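Putative S-adenosyl-L-methionine-dependent Methyltransferase (Methanococcus maripaludis, PDB 3DLC) binds S-adenosylmethionine and is probably a methyltransferase, perhaps with an activity like that of the sterol 24-C-methyltransferases. Local coordinates at residues G100-I105 / F122-V127; I50-G55 / A71-K76; A130-Y135 / L190-I195. All blocks are in the same frame, centred on the assembly; numbering follows the deposited sequence.

Contact 1 (G100-I105 / F122-V127); sequences GDVHNI and FFWEDV. With SAM (S-adenosylmethionine), chain C.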
loop_
_atom_site.group_PDB
_atom_site.type_symbol
_atom_site.label_atom_id
_atom_site.label_comp_id
_atom_site.label_asym_id
_atom_site.label_seq_id
_atom_site.Cartn_x
_atom_site.Cartn_y
_atom_site.Cartn_z
ATOM N N GLY A 100 -1.265 11.469 7.832
ATOM C CA GLY A 100 -1.297 12.312 6.658
ATOM C C GLY A 100 -1.924 11.611 5.481
ATOM O O GLY A 100 -2.270 10.447 5.516
ATOM N N ASP A 101 -2.044 12.371 4.409
ATOM C CA ASP A 101 -2.782 12.013 3.202
ATOM C C ASP A 101 -1.860 11.963 1.998
ATOM O O ASP A 101 -0.956 12.807 1.839
ATOM C CB ASP A 101 -3.859 13.118 2.994
ATOM C CG ASP A 101 -4.961 12.750 2.060
ATOM O OD1 ASP A 101 -4.698 12.312 0.926
ATOM O OD2 ASP A 101 -6.141 12.889 2.469
ATOM N N VAL A 102 -2.083 10.970 1.144
ATOM C CA VAL A 102 -1.313 10.797 -0.082
ATOM C C VAL A 102 -1.369 12.051 -0.977
ATOM O O VAL A 102 -0.492 12.274 -1.798
ATOM C CB VAL A 102 -1.787 9.536 -0.856
ATOM C CG1 VAL A 102 -3.190 9.701 -1.431
ATOM C CG2 VAL A 102 -0.760 9.169 -1.932
ATOM N N HIS A 103 -2.409 12.864 -0.809
ATOM C CA HIS A 103 -2.543 14.058 -1.644
ATOM C C HIS A 103 -1.729 15.231 -1.139
ATOM O O HIS A 103 -1.687 16.273 -1.799
ATOM C CB HIS A 103 -3.996 14.497 -1.773
ATOM C CG HIS A 103 -4.875 13.464 -2.387
ATOM N ND1 HIS A 103 -5.552 12.541 -1.628
ATOM C CD2 HIS A 103 -5.123 13.146 -3.679
ATOM C CE1 HIS A 103 -6.235 11.743 -2.436
ATOM N NE2 HIS A 103 -5.987 12.084 -3.683
ATOM N N ASN A 104 -1.084 15.086 0.013
ATOM C CA ASN A 104 -0.273 16.163 0.572
ATOM C C ASN A 104 0.671 15.535 1.590
ATOM O O ASN A 104 0.510 15.644 2.796
ATOM C CB ASN A 104 -1.189 17.214 1.187
ATOM C CG ASN A 104 -0.421 18.370 1.711
ATOM O OD1 ASN A 104 0.451 18.864 1.021
ATOM N ND2 ASN A 104 -0.755 18.846 2.918
ATOM N N ILE A 105 1.652 14.831 1.061
ATOM C CA ILE A 105 2.493 13.979 1.899
ATOM C C ILE A 105 3.495 14.805 2.688
ATOM O O ILE A 105 4.250 15.573 2.091
ATOM C CB ILE A 105 3.246 12.932 1.047
ATOM C CG1 ILE A 105 2.264 12.101 0.221
ATOM C CG2 ILE A 105 4.115 12.036 1.969
ATOM C CD1 ILE A 105 2.935 11.099 -0.767
ATOM N N PHE A 122 -7.133 2.027 -4.500
ATOM C CA PHE A 122 -8.480 1.820 -5.030
ATOM C C PHE A 122 -9.494 2.765 -4.414
ATOM O O PHE A 122 -10.588 2.916 -4.938
ATOM C CB PHE A 122 -8.897 0.359 -4.832
ATOM C CG PHE A 122 -7.903 -0.612 -5.383
ATOM C CD1 PHE A 122 -7.590 -0.658 -6.716
ATOM C CD2 PHE A 122 -7.218 -1.432 -4.538
ATOM C CE1 PHE A 122 -6.644 -1.532 -7.190
ATOM C CE2 PHE A 122 -6.253 -2.308 -5.009
ATOM C CZ PHE A 122 -5.980 -2.362 -6.325
ATOM N N PHE A 123 -9.111 3.432 -3.334
ATOM C CA PHE A 123 -9.992 4.376 -2.638
ATOM C C PHE A 123 -9.656 5.842 -2.908
ATOM O O PHE A 123 -10.483 6.714 -2.642
ATOM C CB PHE A 123 -9.932 4.158 -1.111
ATOM C CG PHE A 123 -10.401 2.803 -0.673
ATOM C CD1 PHE A 123 -11.738 2.457 -0.711
ATOM C CD2 PHE A 123 -9.511 1.872 -0.189
ATOM C CE1 PHE A 123 -12.142 1.179 -0.238
ATOM C CE2 PHE A 123 -9.914 0.654 0.265
ATOM C CZ PHE A 123 -11.220 0.293 0.200
ATOM N N TRP A 124 -8.473 6.147 -3.408
ATOM C CA TRP A 124 -8.055 7.543 -3.495
ATOM C C TRP A 124 -8.887 8.384 -4.412
ATOM O O TRP A 124 -9.167 7.984 -5.519
ATOM C CB TRP A 124 -6.579 7.702 -3.922
ATOM C CG TRP A 124 -5.617 7.010 -3.033
ATOM C CD1 TRP A 124 -5.812 6.611 -1.732
ATOM C CD2 TRP A 124 -4.278 6.631 -3.365
ATOM N NE1 TRP A 124 -4.685 5.993 -1.250
ATOM C CE2 TRP A 124 -3.744 5.958 -2.248
ATOM C CE3 TRP A 124 -3.482 6.773 -4.496
ATOM C CZ2 TRP A 124 -2.451 5.451 -2.246
ATOM C CZ3 TRP A 124 -2.213 6.237 -4.498
ATOM C CH2 TRP A 124 -1.713 5.584 -3.381
ATOM N N GLU A 125 -9.256 9.561 -3.916
ATOM C CA GLU A 125 -9.923 10.579 -4.718
ATOM C C GLU A 125 -8.774 11.231 -5.544
ATOM O O GLU A 125 -7.634 10.996 -5.251
ATOM C CB GLU A 125 -10.604 11.604 -3.768
ATOM C CG GLU A 125 -11.700 10.984 -2.886
ATOM C CD GLU A 125 -12.210 11.896 -1.751
ATOM O OE1 GLU A 125 -11.717 13.040 -1.589
ATOM O OE2 GLU A 125 -13.111 11.443 -1.005
ATOM N N ASP A 126 -9.022 12.010 -6.572
ATOM C CA ASP A 126 -7.882 12.699 -7.213
ATOM C C ASP A 126 -6.512 11.986 -7.331
ATOM O O ASP A 126 -5.473 12.408 -6.798
ATOM C CB ASP A 126 -7.685 14.053 -6.546
ATOM C CG ASP A 126 -6.921 15.006 -7.436
ATOM O OD1 ASP A 126 -6.559 14.611 -8.576
ATOM O OD2 ASP A 126 -6.643 16.125 -6.972
ATOM N N VAL A 127 -6.534 10.937 -8.135
ATOM C CA VAL A 127 -5.348 10.117 -8.295
ATOM C C VAL A 127 -4.206 10.835 -9.010
ATOM O O VAL A 127 -3.049 10.509 -8.769
ATOM C CB VAL A 127 -5.642 8.754 -8.913
ATOM C CG1 VAL A 127 -6.470 7.909 -7.912
ATOM C CG2 VAL A 127 -6.334 8.874 -10.252
HETATM N N SAM C . -2.237 -1.424 3.793
HETATM C CA SAM C . -3.044 -2.121 4.827
HETATM C C SAM C . -3.107 -3.593 4.525
HETATM O O SAM C . -2.841 -3.978 3.385
HETATM O OXT SAM C . -3.475 -4.354 5.413
HETATM C CB SAM C . -4.421 -1.495 4.938
HETATM C CG SAM C . -5.283 -1.589 3.720
HETATM S SD SAM C . -6.866 -0.787 4.046
HETATM C CE SAM C . -7.800 -1.794 2.928
HETATM C "C5'" SAM C . -6.731 0.853 3.158
HETATM C "C4'" SAM C . -6.060 2.043 3.907
HETATM O "O4'" SAM C . -5.731 3.239 3.127
HETATM C "C3'" SAM C . -6.821 2.498 5.178
HETATM O "O3'" SAM C . -5.988 2.311 6.280
HETATM C "C2'" SAM C . -7.106 3.975 4.901
HETATM O "O2'" SAM C . -7.248 4.819 6.021
HETATM C "C1'" SAM C . -5.943 4.364 3.971
HETATM N N9 SAM C . -6.227 5.515 3.099
HETATM C C8 SAM C . -7.292 5.646 2.239
HETATM N N7 SAM C . -7.193 6.796 1.530
HETATM C C5 SAM C . -6.054 7.422 1.963
HETATM C C6 SAM C . -5.453 8.641 1.637
HETATM N N6 SAM C . -5.975 9.544 0.786
HETATM N N1 SAM C . -4.275 8.926 2.233
HETATM C C2 SAM C . -3.714 8.077 3.158
HETATM N N3 SAM C . -4.295 6.909 3.555
HETATM C C4 SAM C . -5.432 6.617 2.928
#

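Contact 2 (I50-G55 / A71-K76); sequences IGSGPG and ALDFSK. With SAM (S-adenosylmethionine), chain C.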
loop_
_atom_site.group_PDB
_atom_site.type_symbol
_atom_site.label_atom_id
_atom_site.label_comp_id
_atom_site.label_asym_id
_atom_site.label_seq_id
_atom_site.Cartn_x
_atom_site.Cartn_y
_atom_site.Cartn_z
ATOM N N ILE A 50 2.248 3.645 2.070
ATOM C CA ILE A 50 1.121 4.566 1.935
ATOM C C ILE A 50 -0.190 3.827 2.152
ATOM O O ILE A 50 -0.468 2.817 1.519
ATOM C CB ILE A 50 1.142 5.276 0.584
ATOM C CG1 ILE A 50 2.467 6.073 0.429
ATOM C CG2 ILE A 50 -0.094 6.200 0.440
ATOM C CD1 ILE A 50 2.600 6.774 -0.915
ATOM N N GLY A 51 -1.009 4.361 3.044
ATOM C CA GLY A 51 -2.247 3.719 3.432
ATOM C C GLY A 51 -1.940 2.465 4.229
ATOM O O GLY A 51 -2.499 1.389 3.984
ATOM N N SER A 52 -1.052 2.624 5.213
ATOM C CA SER A 52 -0.497 1.534 5.971
ATOM C C SER A 52 -1.507 0.792 6.858
ATOM O O SER A 52 -1.277 -0.361 7.224
ATOM C CB SER A 52 0.674 2.073 6.810
ATOM O OG SER A 52 0.348 3.319 7.428
ATOM N N GLY A 53 -2.603 1.460 7.217
ATOM C CA GLY A 53 -3.654 0.807 7.955
ATOM C C GLY A 53 -3.148 0.291 9.295
ATOM O O GLY A 53 -2.444 0.989 10.006
ATOM N N PRO A 54 -3.500 -0.953 9.670
ATOM C CA PRO A 54 -3.007 -1.508 10.925
ATOM C C PRO A 54 -1.503 -1.808 10.952
ATOM O O PRO A 54 -0.985 -2.191 11.994
ATOM C CB PRO A 54 -3.803 -2.809 11.078
ATOM C CG PRO A 54 -5.018 -2.639 10.229
ATOM C CD PRO A 54 -4.539 -1.808 9.066
ATOM N N GLY A 55 -0.819 -1.639 9.809
ATOM C CA GLY A 55 0.621 -1.713 9.745
ATOM C C GLY A 55 1.244 -3.011 9.326
ATOM O O GLY A 55 2.465 -3.151 9.393
ATOM N N ALA A 71 5.106 4.728 7.923
ATOM C CA ALA A 71 3.758 4.212 7.656
ATOM C C ALA A 71 2.790 5.379 7.672
ATOM O O ALA A 71 2.503 5.962 8.711
ATOM C CB ALA A 71 3.405 3.185 8.709
ATOM N N LEU A 72 2.344 5.765 6.478
ATOM C CA LEU A 72 1.496 6.935 6.290
ATOM C C LEU A 72 0.035 6.520 6.142
ATOM O O LEU A 72 -0.309 5.712 5.284
ATOM C CB LEU A 72 1.936 7.644 5.001
ATOM C CG LEU A 72 1.126 8.874 4.597
ATOM C CD1 LEU A 72 1.423 10.060 5.509
ATOM C CD2 LEU A 72 1.406 9.295 3.151
ATOM N N ASP A 73 -0.831 7.087 6.955
ATOM C CA ASP A 73 -2.264 6.815 6.835
ATOM C C ASP A 73 -3.050 8.041 7.269
ATOM O O ASP A 73 -2.657 8.734 8.206
ATOM C CB ASP A 73 -2.647 5.595 7.664
ATOM C CG ASP A 73 -3.950 4.965 7.188
ATOM O OD1 ASP A 73 -5.026 5.551 7.400
ATOM O OD2 ASP A 73 -3.890 3.870 6.566
ATOM N N PHE A 74 -4.147 8.320 6.586
ATOM C CA PHE A 74 -4.968 9.479 6.878
ATOM C C PHE A 74 -5.995 9.262 7.956
ATOM O O PHE A 74 -6.660 10.225 8.344
ATOM C CB PHE A 74 -5.578 10.111 5.587
ATOM C CG PHE A 74 -6.808 9.437 5.014
ATOM C CD1 PHE A 74 -7.195 8.144 5.332
ATOM C CD2 PHE A 74 -7.555 10.144 4.091
ATOM C CE1 PHE A 74 -8.336 7.600 4.740
ATOM C CE2 PHE A 74 -8.666 9.602 3.504
ATOM C CZ PHE A 74 -9.069 8.324 3.824
ATOM N N SER A 75 -6.090 8.044 8.493
ATOM C CA SER A 75 -7.063 7.722 9.524
ATOM C C SER A 75 -6.409 7.634 10.887
ATOM O O SER A 75 -5.566 6.752 11.141
ATOM C CB SER A 75 -7.773 6.404 9.211
ATOM O OG SER A 75 -8.467 5.979 10.367
ATOM N N LYS A 76 -6.772 8.553 11.778
ATOM C CA LYS A 76 -6.295 8.542 13.157
ATOM C C LYS A 76 -6.578 7.193 13.800
ATOM O O LYS A 76 -5.817 6.704 14.603
ATOM C CB LYS A 76 -7.023 9.633 13.972
ATOM C CG LYS A 76 -6.667 9.656 15.435
ATOM C CD LYS A 76 -5.245 9.967 15.636
ATOM C CE LYS A 76 -4.904 10.171 17.108
ATOM N NZ LYS A 76 -3.480 10.567 17.263
HETATM N N SAM C . -2.237 -1.424 3.793
HETATM C CA SAM C . -3.044 -2.121 4.827
HETATM C C SAM C . -3.107 -3.593 4.525
HETATM O O SAM C . -2.841 -3.978 3.385
HETATM O OXT SAM C . -3.475 -4.354 5.413
HETATM C CB SAM C . -4.421 -1.495 4.938
HETATM C CG SAM C . -5.283 -1.589 3.720
HETATM S SD SAM C . -6.866 -0.787 4.046
HETATM C CE SAM C . -7.800 -1.794 2.928
HETATM C "C5'" SAM C . -6.731 0.853 3.158
HETATM C "C4'" SAM C . -6.060 2.043 3.907
HETATM O "O4'" SAM C . -5.731 3.239 3.127
HETATM C "C3'" SAM C . -6.821 2.498 5.178
HETATM O "O3'" SAM C . -5.988 2.311 6.280
HETATM C "C2'" SAM C . -7.106 3.975 4.901
HETATM O "O2'" SAM C . -7.248 4.819 6.021
HETATM C "C1'" SAM C . -5.943 4.364 3.971
HETATM N N9 SAM C . -6.227 5.515 3.099
HETATM C C8 SAM C . -7.292 5.646 2.239
HETATM N N7 SAM C . -7.193 6.796 1.530
HETATM C C5 SAM C . -6.054 7.422 1.963
HETATM C C6 SAM C . -5.453 8.641 1.637
HETATM N N6 SAM C . -5.975 9.544 0.786
HETATM N N1 SAM C . -4.275 8.926 2.233
HETATM C C2 SAM C . -3.714 8.077 3.158
HETATM N N3 SAM C . -4.295 6.909 3.555
HETATM C C4 SAM C . -5.432 6.617 2.928
#

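Contact 3 (A130-Y135 / L190-I195); sequences AFREIY and LDEIGI. Unlike the reference sequence in segment 190-195: I195 (reference Val).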
loop_
_atom_site.group_PDB
_atom_site.type_symbol
_atom_site.label_atom_id
_atom_site.label_comp_id
_atom_site.label_asym_id
_atom_site.label_seq_id
_atom_site.Cartn_x
_atom_site.Cartn_y
_atom_site.Cartn_z
ATOM N N ALA A 130 -2.402 12.536 -6.266
ATOM C CA ALA A 130 -1.753 11.517 -5.429
ATOM C C ALA A 130 -0.452 11.040 -6.083
ATOM O O ALA A 130 0.571 10.951 -5.431
ATOM C CB ALA A 130 -2.687 10.342 -5.206
ATOM N N PHE A 131 -0.502 10.719 -7.377
ATOM C CA PHE A 131 0.697 10.244 -8.058
ATOM C C PHE A 131 1.759 11.299 -8.279
ATOM O O PHE A 131 2.932 10.991 -8.272
ATOM C CB PHE A 131 0.349 9.432 -9.305
ATOM C CG PHE A 131 -0.007 8.002 -8.950
ATOM C CD1 PHE A 131 0.988 7.053 -8.753
ATOM C CD2 PHE A 131 -1.318 7.641 -8.684
ATOM C CE1 PHE A 131 0.663 5.778 -8.348
ATOM C CE2 PHE A 131 -1.637 6.362 -8.278
ATOM C CZ PHE A 131 -0.645 5.438 -8.106
ATOM N N ARG A 132 1.373 12.559 -8.414
ATOM C CA ARG A 132 2.366 13.641 -8.415
ATOM C C ARG A 132 3.086 13.716 -7.078
ATOM O O ARG A 132 4.299 13.940 -7.030
ATOM C CB ARG A 132 1.726 14.979 -8.789
ATOM C CG ARG A 132 1.451 15.082 -10.296
ATOM C CD ARG A 132 0.913 16.475 -10.662
ATOM N NE ARG A 132 1.015 16.720 -12.089
ATOM C CZ ARG A 132 0.131 16.346 -12.976
ATOM N NH1 ARG A 132 -1.035 15.865 -12.622
ATOM N NH2 ARG A 132 0.410 16.479 -14.269
ATOM N N GLU A 133 2.339 13.539 -5.987
ATOM C CA GLU A 133 2.980 13.544 -4.654
ATOM C C GLU A 133 3.924 12.353 -4.468
ATOM O O GLU A 133 5.019 12.470 -3.925
ATOM C CB GLU A 133 1.911 13.572 -3.545
ATOM C CG GLU A 133 1.371 14.943 -3.283
ATOM C CD GLU A 133 2.443 15.801 -2.636
ATOM O OE1 GLU A 133 2.681 15.660 -1.409
ATOM O OE2 GLU A 133 3.093 16.583 -3.357
ATOM N N ILE A 134 3.471 11.176 -4.892
ATOM C CA ILE A 134 4.287 9.974 -4.839
ATOM C C ILE A 134 5.578 10.197 -5.609
ATOM O O ILE A 134 6.673 9.874 -5.148
ATOM C CB ILE A 134 3.491 8.773 -5.362
ATOM C CG1 ILE A 134 2.416 8.424 -4.322
ATOM C CG2 ILE A 134 4.382 7.569 -5.669
ATOM C CD1 ILE A 134 1.286 7.523 -4.844
ATOM N N TYR A 135 5.467 10.762 -6.803
ATOM C CA TYR A 135 6.667 10.987 -7.599
ATOM C C TYR A 135 7.568 12.018 -6.939
ATOM O O TYR A 135 8.802 11.875 -7.001
ATOM C CB TYR A 135 6.316 11.385 -9.035
ATOM C CG TYR A 135 7.401 11.101 -10.042
ATOM C CD1 TYR A 135 7.790 9.803 -10.291
ATOM C CD2 TYR A 135 8.014 12.093 -10.765
ATOM C CE1 TYR A 135 8.718 9.485 -11.225
ATOM C CE2 TYR A 135 8.975 11.782 -11.759
ATOM C CZ TYR A 135 9.308 10.467 -11.970
ATOM O OH TYR A 135 10.263 10.094 -12.893
ATOM N N LEU A 190 -0.584 8.022 -15.112
ATOM C CA LEU A 190 0.859 8.206 -15.165
ATOM C C LEU A 190 1.244 8.908 -16.458
ATOM O O LEU A 190 2.171 9.718 -16.485
ATOM C CB LEU A 190 1.588 6.862 -15.037
ATOM C CG LEU A 190 1.336 6.104 -13.711
ATOM C CD1 LEU A 190 2.309 4.946 -13.639
ATOM C CD2 LEU A 190 1.466 6.994 -12.452
ATOM N N ASP A 191 0.533 8.608 -17.541
ATOM C CA ASP A 191 0.850 9.218 -18.833
ATOM C C ASP A 191 0.510 10.704 -18.828
ATOM O O ASP A 191 1.228 11.499 -19.442
ATOM C CB ASP A 191 0.164 8.458 -19.952
ATOM C CG ASP A 191 0.727 7.055 -20.148
ATOM O OD1 ASP A 191 1.816 6.731 -19.618
ATOM O OD2 ASP A 191 0.068 6.289 -20.865
ATOM N N GLU A 192 -0.559 11.095 -18.145
ATOM C CA GLU A 192 -0.897 12.533 -18.051
ATOM C C GLU A 192 0.191 13.262 -17.260
ATOM O O GLU A 192 0.521 14.419 -17.584
ATOM C CB GLU A 192 -2.262 12.743 -17.418
ATOM C CG GLU A 192 -2.678 14.234 -17.285
ATOM C CD GLU A 192 -2.153 15.012 -16.044
ATOM O OE1 GLU A 192 -2.086 14.465 -14.937
ATOM O OE2 GLU A 192 -1.866 16.251 -16.157
ATOM N N ILE A 193 0.765 12.643 -16.238
ATOM C CA ILE A 193 1.861 13.240 -15.466
ATOM C C ILE A 193 3.115 13.332 -16.297
ATOM O O ILE A 193 3.906 14.257 -16.153
ATOM C CB ILE A 193 2.094 12.476 -14.147
ATOM C CG1 ILE A 193 0.860 12.620 -13.249
ATOM C CG2 ILE A 193 3.351 12.990 -13.428
ATOM C CD1 ILE A 193 0.833 11.627 -12.083
ATOM N N GLY A 194 3.309 12.352 -17.162
ATOM C CA GLY A 194 4.453 12.303 -18.069
ATOM C C GLY A 194 5.619 11.443 -17.651
ATOM O O GLY A 194 6.723 11.591 -18.139
ATOM N N ILE A 195 5.347 10.487 -16.768
ATOM C CA ILE A 195 6.342 9.583 -16.204
ATOM C C ILE A 195 7.072 8.850 -17.324
ATOM O O ILE A 195 6.442 8.201 -18.156
ATOM C CB ILE A 195 5.647 8.532 -15.270
ATOM C CG1 ILE A 195 4.923 9.218 -14.091
ATOM C CG2 ILE A 195 6.649 7.505 -14.764
ATOM C CD1 ILE A 195 5.769 10.174 -13.298
#

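Contact 1 (G100-I105 / F122-V127)
At the adenine end of the S-adenosylmethionine pocket of this Rossmann-like methyltransferase, V102 and H103 of the loop after strand 95-99 meet W124, E125 and D126 of the loop leading into helix 127-137. V102 supplies the apolar half. Its CG1 sits over the five-membered ring of W124, 3.8 Å from the centroid and 7° off the ring normal, a CH-pi contact. The valine is placed for this by a chi1 of 69°, which sets CG1 between the backbone N and the carbonyl carbon, while CG2 rests against the benzo part of the indole. A branched residue thus spreads two methyls over one broad aromatic surface. The edge of W124 also borders the adenine, with CD1 3.5 Å from N7 of the ligand, and its NE1 is held by S120.

H103 forms the polar half. Its NE2 donates to E125 O, which lies near the imidazole plane, although the donor stands above the carbonyl plane; at 2.5 Å the separation is unusually short, so its exact length is doubtful. The other ring nitrogen, ND1, donates to D101 OD1 over 2.7 Å. The same oxygen accepts the backbone N of H103 at 2.9 Å, closing an Asx turn, and both donors arrive from one face of the carboxylate. It further takes a bond from the adenine N6, 3.1 Å away, while V102 N donates to ligand N1 at 3.2 Å. Aspartate suits this site because a short acid can receive the turn, the imidazole and the exocyclic amine together.

The NE2 bond to E125 O and the packing of V102 on W124 join the two loops beside the base. H103 has a second-shell role: it fixes D101 OD1 in position, while D101 and V102 N read N6 and N1 of the adenine.

Contact 2 (I50-G55 / A71-K76)
L72 O, near the end of strand 66-73, is shared by two backbone donors from the loop opposite, G51 N at 2.7 Å and S52 N at 3.2 Å. Just before them, I50 pairs with L72 in a parallel bridge, their side chains on the same face of the sheet; I50 O is hydrogen-bonded to S117 OG, on the side of strand 112-118. S52 OG, set by a chi1 of 44° between the backbone N and the carbonyl carbon, packs on A71, 3.3 Å from its CB; the small alanine makes room for it.

This is the glycine-rich loop that follows the first strand of a Rossmann-like methyltransferase, with the acid ending the second strand beside it. That acid, D73, has partners on both oxygens. OD2 takes G53 N at 2.8 Å from above the carboxylate plane and ribose O3' at 2.6 Å. OD1 accepts ribose O2' at 2.7 Å and, through its anti lone pair, S75 N, an Asx turn that fixes the carboxylate's rotation.

Glycine suits both G51 and G53, which have positive phi: the ribose O4' lies where a side chain on G51 would have to go, and P54 CD stands in the corresponding place beside G53. G51 O in turn accepts the ligand's amino N at 2.8 Å. Beyond the strand, F74 lays its ring under the adenine, whose C5 lies 3.4 Å above its centre.

Contact 3 (A130-Y135 / L190-I195)
F131 and Y135 of helix 127-137 face L190 and I193 at the end of helix 180-193 and I195 just after it, two helices packed side by side on one face of the mixed sheet. The tight part, made by F131, L190 and I193, lies on the sheet side. Here I193 CD1 reaches 3.6 Å from F131 CB, and L190 CD2 comes to 3.7 Å from CD1 of the same phenylalanine, approaching its ring obliquely. F131 and L190 also rest on I209 of strand 206-211, which makes a large aromatic and a branched aliphatic fitting choices for filling the wedge between helices and sheet. Y135 and I195 lead over to the more open side, the tyrosine being partly exposed. I195 CD1 lies over the face of its ring, 3.5 Å from the centroid, a CH-pi contact. It belongs to one of two modelled conformers of I195, a residue that is valine in the reference sequence, so its details are less certain. Y135 also has a cation-pi partner in K213.

The solvent side is held by charge. R132 and E192, both exposed, are joined end-on by a salt bridge: NH1 lies 2.9 Å from OE1, on its syn lone pair, and NH2 lies 3.0 Å from OE2. The guanidinium and carboxylate planes are 53° apart, in keeping with OE2 being met from above. An arginine chain extended from CG to NE is long enough to span the gap, and it shelters I193, whose CG1 sits 3.7 Å over the centre of the guanidinium.

Helix 180-193 ends in a Schellman motif with G194, at positive phi, as C-prime residue: I195 N reaches L190 O and G194 N reaches D191 O. L190 O also receives G194 N, from the opposite face of its plane to I195 N.

Overall arrangement
Along the chain contact 2 closes before contact 1 opens, and contact 1 before contact 3. Contacts 1 and 2, with centres about 12 Å apart, both lie at the ends of parallel strands and share the S-adenosylmethionine; contact 2 holds the ribose and amino group and lays F74 on the adenine, whose polar edge is read by contact 1. They touch where G100 N nears D73 O and W124 packs on I50. The centre of contact 3 is about 12 Å from that of contact 1 and about 21 Å from that of contact 2. Helix 127-137 joins it to the cofactor site: E133 accepts from I105 N and I134 packs against I50, so the pocket loops rest on this helix.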